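Local coordinates for BH0493 protein (Bacillus halodurans C-125, PDB 2QEE), which binds zinc and is a putative member of the amidohydrolase superfamily, probably a metal-dependent enzyme, at residues I39-D43 with K124-V130; G104-D108 with E119-K123. Numbering follows the deposited sequence.

Contact 1: residues I39-D43 with K124-V130; sequences ILLWD and KTSEEQV
W42 lays one face of its indole over Q129, with Q129 CB 3.9 Å from the centroid of the six-membered ring and 16° off its normal, a CH-pi contact. This packing joins the loop between strand 24-26 and helix 44-48 to the start of helix 126-136, which opens with a capping box: T125 is N-cap, E128 N donates to T125 OG1 (3.0 Å) and T125 N to E128 OE1 (2.9 Å). W42 is extended (phi/psi -158/159), chi1 p, its CA 7.9 Å from S126 CA. The ring edge meets the chain entering the helix, W42 CH2 3.4 Å from K124 O. L40 extends the contact, L40 CD2 meeting V130 CG2 at 3.6 Å; the L40 side chain lies about 9 Å from that of the zinc ligand H30. Q129 OE1 (chi1 t) accepts a hydrogen bond from K124 NZ (2.8 Å), and Q129 NE2 bonds E362. The single hydrogen bond between the segments runs from W42 NE1 to S126 OG, 2.9 Å with an N-H...O angle of 145°.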
ATOM      1  N   ILE C  39      -0.510  -4.853  38.565  1.00 24.45           N
ATOM      2  CA  ILE C  39      -0.259  -5.149  37.139  1.00 24.61           C
ATOM      3  C   ILE C  39      -1.262  -4.432  36.222  1.00 22.32           C
ATOM      4  O   ILE C  39      -0.984  -4.280  35.033  1.00 22.69           O
ATOM      5  CB  ILE C  39      -0.281  -6.657  36.736  1.00 22.48           C
ATOM      6  CG1 ILE C  39      -1.475  -7.389  37.320  1.00 25.89           C
ATOM      7  CG2 ILE C  39       1.013  -7.335  37.127  1.00 32.15           C
ATOM      8  CD1 ILE C  39      -1.602  -8.797  36.713  1.00 25.43           C
ATOM      9  N   LEU C  40      -2.413  -4.029  36.753  1.00 19.88           N
ATOM     10  CA  LEU C  40      -3.279  -3.061  36.037  1.00 20.12           C
ATOM     11  C   LEU C  40      -2.652  -1.679  36.093  1.00 21.65           C
ATOM     12  O   LEU C  40      -2.654  -1.003  37.161  1.00 21.93           O
ATOM     13  CB  LEU C  40      -4.714  -3.041  36.626  1.00 21.53           C
ATOM     14  CG  LEU C  40      -5.648  -2.001  35.978  1.00 22.85           C
ATOM     15  CD1 LEU C  40      -5.983  -2.397  34.530  1.00 20.04           C
ATOM     16  CD2 LEU C  40      -6.977  -1.893  36.741  1.00 20.42           C
ATOM     17  N   LEU C  41      -2.135  -1.226  34.929  1.00 19.20           N
ATOM     18  CA  LEU C  41      -1.478   0.081  34.834  1.00 21.22           C
ATOM     19  C   LEU C  41      -2.495   1.150  34.522  1.00 20.24           C
ATOM     20  O   LEU C  41      -3.342   0.955  33.637  1.00 20.58           O
ATOM     21  CB  LEU C  41      -0.401   0.090  33.721  1.00 20.05           C
ATOM     22  CG  LEU C  41       0.687  -0.991  33.902  1.00 23.71           C
ATOM     23  CD1 LEU C  41       1.706  -0.883  32.779  1.00 19.98           C
ATOM     24  CD2 LEU C  41       1.419  -0.852  35.301  1.00 22.41           C
ATOM     25  N   TRP C  42      -2.420   2.269  35.233  1.00 19.35           N
ATOM     26  CA  TRP C  42      -3.278   3.432  34.986  1.00 20.25           C
ATOM     27  C   TRP C  42      -2.716   4.712  35.514  1.00 21.72           C
ATOM     28  O   TRP C  42      -1.879   4.692  36.416  1.00 22.41           O
ATOM     29  CB  TRP C  42      -4.689   3.268  35.526  1.00 20.11           C
ATOM     30  CG  TRP C  42      -4.880   3.055  37.040  1.00 22.33           C
ATOM     31  CD1 TRP C  42      -4.720   1.891  37.732  1.00 23.65           C
ATOM     32  CD2 TRP C  42      -5.383   4.019  37.977  1.00 20.06           C
ATOM     33  NE1 TRP C  42      -5.058   2.081  39.088  1.00 22.31           N
ATOM     34  CE2 TRP C  42      -5.450   3.382  39.257  1.00 20.81           C
ATOM     35  CE3 TRP C  42      -5.757   5.366  37.875  1.00 20.47           C
ATOM     36  CZ2 TRP C  42      -5.921   4.047  40.402  1.00 22.45           C
ATOM     37  CZ3 TRP C  42      -6.184   6.056  39.041  1.00 23.44           C
ATOM     38  CH2 TRP C  42      -6.263   5.378  40.287  1.00 24.35           C
ATOM     39  N   ASP C  43      -3.222   5.806  34.942  1.00 18.33           N
ATOM     40  CA  ASP C  43      -2.917   7.218  35.221  1.00 18.05           C
ATOM     41  C   ASP C  43      -2.087   7.915  34.187  1.00 19.05           C
ATOM     42  O   ASP C  43      -1.509   7.257  33.313  1.00 18.99           O
ATOM     43  CB  ASP C  43      -2.411   7.507  36.662  1.00 17.47           C
ATOM     44  CG  ASP C  43      -0.925   7.237  36.867  1.00 29.53           C
ATOM     45  OD1 ASP C  43      -0.098   7.164  35.919  1.00 19.73           O
ATOM     46  OD2 ASP C  43      -0.564   7.093  38.062  1.00 24.14           O
ATOM     47  N   LYS C 124      -8.207   8.559  43.499  1.00 34.99           N
ATOM     48  CA  LYS C 124      -9.113   7.480  43.087  1.00 31.29           C
ATOM     49  C   LYS C 124      -8.533   6.112  43.394  1.00 28.29           C
ATOM     50  O   LYS C 124      -7.315   5.964  43.428  1.00 29.26           O
ATOM     51  CB  LYS C 124      -9.373   7.563  41.559  1.00 30.86           C
ATOM     52  CG  LYS C 124      -9.950   8.872  41.080  1.00 40.66           C
ATOM     53  CD  LYS C 124     -10.373   8.784  39.621  1.00 31.14           C
ATOM     54  CE  LYS C 124     -11.702   8.013  39.488  1.00 34.84           C
ATOM     55  NZ  LYS C 124     -12.339   8.375  38.191  1.00 24.91           N
ATOM     56  N   THR C 125      -9.390   5.105  43.547  1.00 25.83           N
ATOM     57  CA  THR C 125      -8.932   3.723  43.543  1.00 25.40           C
ATOM     58  C   THR C 125      -8.942   3.161  42.126  1.00 26.93           C
ATOM     59  O   THR C 125      -9.593   3.713  41.236  1.00 26.98           O
ATOM     60  CB  THR C 125      -9.837   2.790  44.335  1.00 26.66           C
ATOM     61  OG1 THR C 125     -11.135   2.709  43.708  1.00 26.94           O
ATOM     62  CG2 THR C 125      -9.966   3.249  45.807  1.00 27.96           C
ATOM     63  N   SER C 126      -8.258   2.041  41.959  1.00 27.74           N
ATOM     64  CA  SER C 126      -8.250   1.268  40.709  1.00 27.13           C
ATOM     65  C   SER C 126      -9.669   0.913  40.273  1.00 28.12           C
ATOM     66  O   SER C 126     -10.048   1.132  39.109  1.00 27.35           O
ATOM     67  CB  SER C 126      -7.449  -0.015  40.938  1.00 26.77           C
ATOM     68  OG  SER C 126      -6.096   0.330  41.188  1.00 41.52           O
ATOM     69  N   GLU C 127     -10.457   0.389  41.221  1.00 26.70           N
ATOM     70  CA  GLU C 127     -11.823  -0.065  40.957  1.00 25.81           C
ATOM     71  C   GLU C 127     -12.665   1.119  40.454  1.00 24.21           C
ATOM     72  O   GLU C 127     -13.436   0.986  39.474  1.00 25.64           O
ATOM     73  CB  GLU C 127     -12.439  -0.695  42.212  1.00 24.84           C
ATOM     74  CG  GLU C 127     -11.921  -2.103  42.522  1.00 29.96           C
ATOM     75  CD  GLU C 127     -10.551  -2.113  43.169  1.00 30.95           C
ATOM     76  OE1 GLU C 127     -10.036  -1.035  43.567  1.00 31.60           O
ATOM     77  OE2 GLU C 127      -9.969  -3.225  43.279  1.00 39.38           O
ATOM     78  N   GLU C 128     -12.499   2.272  41.082  1.00 21.24           N
ATOM     79  CA  GLU C 128     -13.225   3.493  40.652  1.00 21.75           C
ATOM     80  C   GLU C 128     -12.801   3.913  39.242  1.00 22.62           C
ATOM     81  O   GLU C 128     -13.659   4.300  38.435  1.00 23.12           O
ATOM     82  CB  GLU C 128     -12.951   4.648  41.598  1.00 22.91           C
ATOM     83  CG  GLU C 128     -13.621   4.452  42.946  1.00 33.82           C
ATOM     84  CD  GLU C 128     -13.247   5.504  43.968  1.00 34.51           C
ATOM     85  OE1 GLU C 128     -12.141   6.103  43.910  1.00 31.96           O
ATOM     86  OE2 GLU C 128     -14.095   5.722  44.866  1.00 41.97           O
ATOM     87  N   GLN C 129     -11.496   3.855  38.970  1.00 23.75           N
ATOM     88  CA  GLN C 129     -10.990   4.308  37.657  1.00 20.71           C
ATOM     89  C   GLN C 129     -11.466   3.375  36.570  1.00 21.24           C
ATOM     90  O   GLN C 129     -11.799   3.827  35.450  1.00 23.33           O
ATOM     91  CB  GLN C 129      -9.458   4.500  37.628  1.00 22.26           C
ATOM     92  CG  GLN C 129      -8.914   5.119  36.300  1.00 24.05           C
ATOM     93  CD  GLN C 129      -9.379   6.573  36.039  1.00 22.77           C
ATOM     94  OE1 GLN C 129     -10.357   7.056  36.638  1.00 27.16           O
ATOM     95  NE2 GLN C 129      -8.678   7.273  35.118  1.00 23.97           N
ATOM     96  N   VAL C 130     -11.436   2.088  36.837  1.00 22.10           N
ATOM     97  CA  VAL C 130     -12.014   1.108  35.884  1.00 21.38           C
ATOM     98  C   VAL C 130     -13.483   1.479  35.599  1.00 23.46           C
ATOM     99  O   VAL C 130     -13.902   1.541  34.441  1.00 24.04           O
ATOM    100  CB  VAL C 130     -11.839  -0.372  36.372  1.00 19.78           C
ATOM    101  CG1 VAL C 130     -12.636  -1.312  35.536  1.00 24.14           C
ATOM    102  CG2 VAL C 130     -10.370  -0.768  36.314  1.00 21.16           C
TER

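Contact 2: residues G104-D108 with E119-K123; sequences GLGLD and EYFAK
Y120 lies in the last part of helix 114-122, with its CA 8.3 Å from L107 CA, the nearest CA pair across the two segments. Its chi1 is t and chi2 95°, which sets the ring against two leucines: Y120 CD1 is 3.8 Å from L107 CD2, and Y120 OH is 3.6 Å from L105 CD2. F121 (chi1 m, chi2 -92°) starts off sideways, but its ring ends near the same pair, F121 CZ 3.6 Å from L105 CD1 and F121 CE2 4.2 Å from L107 CD1. Both leucines adopt the m,t rotamer. They flank G106, whose positive phi (phi/psi 84/11) ends helix 93-104 in a Schellman motif and turns the chain so that L105 and L107 both face the aromatic pair. The Schellman-capped end of helix 93-104 thus packs against the end of helix 114-122, the next helix in the chain. A water bonded to Y120 OH (2.6 Å) donates to L105 O (2.8 Å), and Y120 OH also bonds K124 NZ. With no direct hydrogen bond between the segments, the contact rests on leucine-aromatic packing, and the water joins the tyrosine hydroxyl to the carbonyl at the helix end.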
ATOM      1  N   GLY C 104     -11.434  13.269  27.802  1.00 16.34           N
ATOM      2  CA  GLY C 104     -12.508  12.320  28.125  1.00 17.38           C
ATOM      3  C   GLY C 104     -12.780  12.325  29.615  1.00 18.94           C
ATOM      4  O   GLY C 104     -13.935  12.204  30.055  1.00 20.21           O
ATOM      5  N   LEU C 105     -11.711  12.469  30.397  1.00 18.60           N
ATOM      6  CA  LEU C 105     -11.797  12.388  31.856  1.00 21.94           C
ATOM      7  C   LEU C 105     -12.304  13.676  32.487  1.00 24.53           C
ATOM      8  O   LEU C 105     -12.471  13.747  33.717  1.00 27.04           O
ATOM      9  CB  LEU C 105     -10.416  12.021  32.406  1.00 21.33           C
ATOM     10  CG  LEU C 105      -9.932  10.563  32.142  1.00 16.25           C
ATOM     11  CD1 LEU C 105      -8.443  10.511  32.535  1.00 22.08           C
ATOM     12  CD2 LEU C 105     -10.735   9.553  32.917  1.00 21.40           C
ATOM     13  N   GLY C 106     -12.587  14.680  31.662  1.00 23.79           N
ATOM     14  CA  GLY C 106     -13.032  15.974  32.155  1.00 25.75           C
ATOM     15  C   GLY C 106     -11.860  16.843  32.551  1.00 26.51           C
ATOM     16  O   GLY C 106     -12.053  17.920  33.145  1.00 29.04           O
ATOM     17  N   LEU C 107     -10.639  16.427  32.184  1.00 23.76           N
ATOM     18  CA  LEU C 107      -9.500  17.320  32.369  1.00 22.25           C
ATOM     19  C   LEU C 107      -9.383  18.283  31.177  1.00 23.89           C
ATOM     20  O   LEU C 107     -10.045  18.131  30.143  1.00 25.62           O
ATOM     21  CB  LEU C 107      -8.223  16.559  32.693  1.00 20.90           C
ATOM     22  CG  LEU C 107      -8.410  15.531  33.832  1.00 20.20           C
ATOM     23  CD1 LEU C 107      -7.278  14.618  34.035  1.00 16.85           C
ATOM     24  CD2 LEU C 107      -8.645  16.265  35.198  1.00 21.75           C
ATOM     25  N   ASP C 108      -8.551  19.299  31.310  1.00 21.53           N
ATOM     26  CA  ASP C 108      -8.506  20.308  30.291  1.00 21.04           C
ATOM     27  C   ASP C 108      -7.113  20.393  29.642  1.00 20.32           C
ATOM     28  O   ASP C 108      -6.180  20.934  30.228  1.00 19.96           O
ATOM     29  CB  ASP C 108      -8.906  21.634  30.938  1.00 24.05           C
ATOM     30  CG  ASP C 108      -8.960  22.783  29.970  1.00 33.42           C
ATOM     31  OD1 ASP C 108      -8.856  22.580  28.728  1.00 32.58           O
ATOM     32  OD2 ASP C 108      -9.125  23.919  30.482  1.00 39.79           O
ATOM     33  N   GLU C 119      -3.219  15.226  39.943  1.00 24.71           N
ATOM     34  CA  GLU C 119      -4.113  15.313  41.135  1.00 26.44           C
ATOM     35  C   GLU C 119      -5.408  14.516  40.978  1.00 28.03           C
ATOM     36  O   GLU C 119      -5.911  13.944  41.936  1.00 28.79           O
ATOM     37  CB  GLU C 119      -4.434  16.764  41.506  1.00 25.74           C
ATOM     38  CG  GLU C 119      -3.231  17.618  41.951  1.00 45.39           C
ATOM     39  CD  GLU C 119      -3.554  19.126  42.080  1.00 28.25           C
ATOM     40  OE1 GLU C 119      -2.602  19.908  42.309  1.00 45.97           O
ATOM     41  OE2 GLU C 119      -4.732  19.529  41.952  1.00 45.47           O
ATOM     42  N   TYR C 120      -5.938  14.462  39.753  1.00 25.75           N
ATOM     43  CA  TYR C 120      -7.146  13.736  39.468  1.00 23.71           C
ATOM     44  C   TYR C 120      -7.009  12.280  39.858  1.00 22.87           C
ATOM     45  O   TYR C 120      -7.912  11.682  40.454  1.00 23.60           O
ATOM     46  CB  TYR C 120      -7.499  13.880  37.962  1.00 23.17           C
ATOM     47  CG  TYR C 120      -8.656  12.998  37.500  1.00 20.21           C
ATOM     48  CD1 TYR C 120      -9.965  13.474  37.451  1.00 19.13           C
ATOM     49  CD2 TYR C 120      -8.429  11.682  37.110  1.00 23.28           C
ATOM     50  CE1 TYR C 120     -11.032  12.619  37.027  1.00 21.62           C
ATOM     51  CE2 TYR C 120      -9.455  10.846  36.701  1.00 22.85           C
ATOM     52  CZ  TYR C 120     -10.747  11.336  36.641  1.00 21.12           C
ATOM     53  OH  TYR C 120     -11.715  10.448  36.236  1.00 23.76           O
ATOM     54  N   PHE C 121      -5.881  11.683  39.506  1.00 23.80           N
ATOM     55  CA  PHE C 121      -5.717  10.226  39.655  1.00 24.75           C
ATOM     56  C   PHE C 121      -5.334   9.833  41.091  1.00 26.35           C
ATOM     57  O   PHE C 121      -5.647   8.720  41.527  1.00 26.50           O
ATOM     58  CB  PHE C 121      -4.643   9.695  38.681  1.00 24.70           C
ATOM     59  CG  PHE C 121      -4.926  10.022  37.228  1.00 20.47           C
ATOM     60  CD1 PHE C 121      -5.633   9.125  36.419  1.00 23.43           C
ATOM     61  CD2 PHE C 121      -4.483  11.218  36.676  1.00 25.19           C
ATOM     62  CE1 PHE C 121      -5.898   9.434  35.073  1.00 24.70           C
ATOM     63  CE2 PHE C 121      -4.746  11.537  35.328  1.00 22.71           C
ATOM     64  CZ  PHE C 121      -5.430  10.656  34.525  1.00 22.45           C
ATOM     65  N   ALA C 122      -4.658  10.758  41.771  1.00 28.36           N
ATOM     66  CA  ALA C 122      -4.175  10.583  43.150  1.00 32.63           C
ATOM     67  C   ALA C 122      -5.341  10.332  44.081  1.00 36.58           C
ATOM     68  O   ALA C 122      -5.189   9.635  45.089  1.00 38.86           O
ATOM     69  CB  ALA C 122      -3.402  11.809  43.614  1.00 31.84           C
ATOM     70  N   LYS C 123      -6.511  10.858  43.722  1.00 37.98           N
ATOM     71  CA  LYS C 123      -7.692  10.704  44.571  1.00 39.72           C
ATOM     72  C   LYS C 123      -8.661   9.574  44.233  1.00 38.80           C
ATOM     73  O   LYS C 123      -9.813   9.610  44.676  1.00 40.68           O
ATOM     74  CB  LYS C 123      -8.443  12.032  44.756  1.00 40.94           C
ATOM     75  CG  LYS C 123      -8.647  12.890  43.552  1.00 62.77           C
ATOM     76  CD  LYS C 123      -8.356  14.315  43.968  1.00 47.05           C
ATOM     77  CE  LYS C 123      -9.399  15.282  43.444  1.00 63.84           C
ATOM     78  NZ  LYS C 123      -8.880  16.689  43.504  1.00 54.92           N
TER
HETATM   79  O   HOH W   1     -13.759  11.666  35.153  1.00 33.30           O

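Overall arrangement
From the N terminus, the chain passes strand 24-26 and the zinc ligands H28 and H30, then enters the loop holding residues 39-43. Eighty residues, largely helical and without a strand, follow before contact 1 closes this long excursion on helix 126-136, which leads into strand 139-143, the neighbour of strand 24-26 in a parallel sheet. Contact 2 is nested inside: it closes the short connection between helices 93-104 and 114-122. The two centres are 12 Å apart and meet at F121, where F121 CD1 approaches D43 CA to 3.5 Å and F121 CE1 approaches Q129 NE2 to 3.5 Å. Helix 114-122 thus packs between the inner turn and the outer loop.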